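Local coordinates for organic hydroperoxide resistance protein (Elizabethkingia anophelis NUHP1, PDB 6D9N) that probably detoxifies organic hydroperoxides by reducing them with a reactive cysteine pair, as do other members of the OsmC/Ohr family, at residues G82-T87 / A108-V113. Numbering follows the deposited sequence.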
loop_
_atom_site.group_PDB
_atom_site.type_symbol
_atom_site.label_atom_id
_atom_site.label_comp_id
_atom_site.label_asym_id
_atom_site.label_seq_id
_atom_site.Cartn_x
_atom_site.Cartn_y
_atom_site.Cartn_z
ATOM N N GLY B 82 -12.842 22.010 -8.966
ATOM C CA GLY B 82 -12.772 22.162 -7.535
ATOM C C GLY B 82 -11.813 21.158 -6.912
ATOM O O GLY B 82 -11.224 20.318 -7.578
ATOM N N GLU B 83 -11.697 21.212 -5.594
ATOM C CA GLU B 83 -10.780 20.293 -4.913
ATOM C C GLU B 83 -11.324 18.867 -4.998
ATOM O O GLU B 83 -12.501 18.633 -4.697
ATOM C CB GLU B 83 -10.595 20.726 -3.465
ATOM C CG GLU B 83 -9.604 19.829 -2.690
ATOM C CD GLU B 83 -9.339 20.357 -1.301
ATOM O OE1 GLU B 83 -8.753 21.461 -1.176
ATOM O OE2 GLU B 83 -9.708 19.652 -0.349
ATOM N N THR B 84 -10.484 17.944 -5.463
ATOM C CA THR B 84 -10.931 16.566 -5.659
ATOM C C THR B 84 -10.900 15.782 -4.350
ATOM O O THR B 84 -10.206 16.145 -3.381
ATOM C CB THR B 84 -10.031 15.854 -6.688
ATOM O OG1 THR B 84 -8.685 15.833 -6.210
ATOM C CG2 THR B 84 -10.067 16.548 -8.025
ATOM N N THR B 85 -11.673 14.695 -4.329
ATOM C CA THR B 85 -11.683 13.729 -3.232
ATOM C C THR B 85 -11.595 12.332 -3.824
ATOM O O THR B 85 -12.249 12.037 -4.834
ATOM C CB THR B 85 -13.009 13.871 -2.460
ATOM O OG1 THR B 85 -13.157 15.241 -2.051
ATOM C CG2 THR B 85 -13.096 12.939 -1.231
ATOM N N VAL B 86 -10.840 11.441 -3.188
ATOM C CA VAL B 86 -10.838 10.043 -3.604
ATOM C C VAL B 86 -11.051 9.186 -2.362
ATOM O O VAL B 86 -10.366 9.381 -1.341
ATOM C CB VAL B 86 -9.507 9.649 -4.271
ATOM C CG1 VAL B 86 -9.461 8.139 -4.562
ATOM C CG2 VAL B 86 -9.271 10.473 -5.543
ATOM N N THR B 87 -11.962 8.221 -2.468
ATOM C CA THR B 87 -12.110 7.188 -1.449
ATOM C C THR B 87 -11.662 5.838 -1.988
ATOM O O THR B 87 -11.875 5.520 -3.165
ATOM C CB THR B 87 -13.562 7.096 -0.978
ATOM O OG1 THR B 87 -14.413 6.687 -2.064
ATOM C CG2 THR B 87 -14.004 8.410 -0.353
ATOM N N ALA B 108 -13.741 8.618 -7.217
ATOM C CA ALA B 108 -13.209 9.975 -7.281
ATOM C C ALA B 108 -14.359 10.948 -7.468
ATOM O O ALA B 108 -15.296 10.667 -8.225
ATOM C CB ALA B 108 -12.222 10.158 -8.444
ATOM N N ASN B 109 -14.242 12.104 -6.822
ATOM C CA ASN B 109 -15.157 13.209 -7.071
ATOM C C ASN B 109 -14.380 14.412 -7.580
ATOM O O ASN B 109 -13.393 14.827 -6.962
ATOM C CB ASN B 109 -15.946 13.605 -5.830
ATOM C CG ASN B 109 -16.998 14.638 -6.157
ATOM O OD1 ASN B 109 -18.003 14.326 -6.781
ATOM N ND2 ASN B 109 -16.761 15.877 -5.784
ATOM N N ILE B 110 -14.863 14.994 -8.672
ATOM C CA ILE B 110 -14.192 16.133 -9.315
ATOM C C ILE B 110 -15.228 17.234 -9.490
ATOM O O ILE B 110 -16.021 17.196 -10.454
ATOM C CB ILE B 110 -13.578 15.740 -10.672
ATOM C CG1 ILE B 110 -12.704 14.489 -10.553
ATOM C CG2 ILE B 110 -12.780 16.928 -11.243
ATOM C CD1 ILE B 110 -12.263 13.905 -11.908
ATOM N N PRO B 111 -15.282 18.223 -8.595
ATOM C CA PRO B 111 -16.289 19.280 -8.747
ATOM C C PRO B 111 -15.989 20.144 -9.955
ATOM O O PRO B 111 -14.829 20.389 -10.301
ATOM C CB PRO B 111 -16.111 20.126 -7.479
ATOM C CG PRO B 111 -15.354 19.242 -6.519
ATOM C CD PRO B 111 -14.459 18.391 -7.372
ATOM N N GLY B 112 -17.054 20.640 -10.595
ATOM C CA GLY B 112 -16.949 21.699 -11.583
ATOM C C GLY B 112 -16.635 21.265 -12.988
ATOM O O GLY B 112 -16.402 22.139 -13.840
ATOM N N VAL B 113 -16.654 19.975 -13.283
ATOM C CA VAL B 113 -16.412 19.490 -14.631
ATOM C C VAL B 113 -17.628 18.711 -15.104
ATOM O O VAL B 113 -18.492 18.321 -14.313
ATOM C CB VAL B 113 -15.146 18.615 -14.710
ATOM C CG1 VAL B 113 -13.945 19.364 -14.190
ATOM C CG2 VAL B 113 -15.319 17.291 -13.915
HETATM O O HOH W 1 -14.439 16.698 -4.039
#
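The carbonyl oxygen of Thr-85 accepts a backbone hydrogen bond from Asn-109 (Asn-109 N to Thr-85 O, 2.8 Å) and also meets the CA of Ala-108 in a C-H...O contact. Asn-109 O answers by accepting one from Thr-85 (Thr-85 N to Asn-109 O, 3.1 Å), with Thr-84 CA close by. These reciprocal bonds make Thr-85 and Asn-109 a hydrogen-bonded antiparallel pair at the open end of a beta hairpin. On their face of the sheet, a water receives Asn-109 ND2 at 3.0 Å, donates to Glu-83 O and bonds Thr-85 OG1, joining Asn-109 to Thr-85 and to the loop residue Glu-83 where the ladder ends. Asn-109 holds CG anti to its backbone N (chi1 -173°); its OD1 accepts bonds from Ser-146 OG and Asn-148 N. Beyond the ladder, the Pro-111 ring lies against Gly-82 and Glu-83, its CD 3.3 Å from Glu-83 O, and a last bond runs from Gly-82 N to Pro-111 O at 2.9 Å, the donor well above the carbonyl plane. On the other face, Val-86 CG2 touches Ala-108 CB at 4.2 Å; just beyond the ladder Thr-84 CG2 and Ile-110 CG1 lie side by side. These side chains pack on helices 54-77 and 115-128; Thr-84 OG1 bonds Asp-67 and Asn-71 of the former. Strand 100-109 is flanked by strand 141-146, and strand 85-94 pairs with a strand of the second subunit, extending the sheet across the dimer.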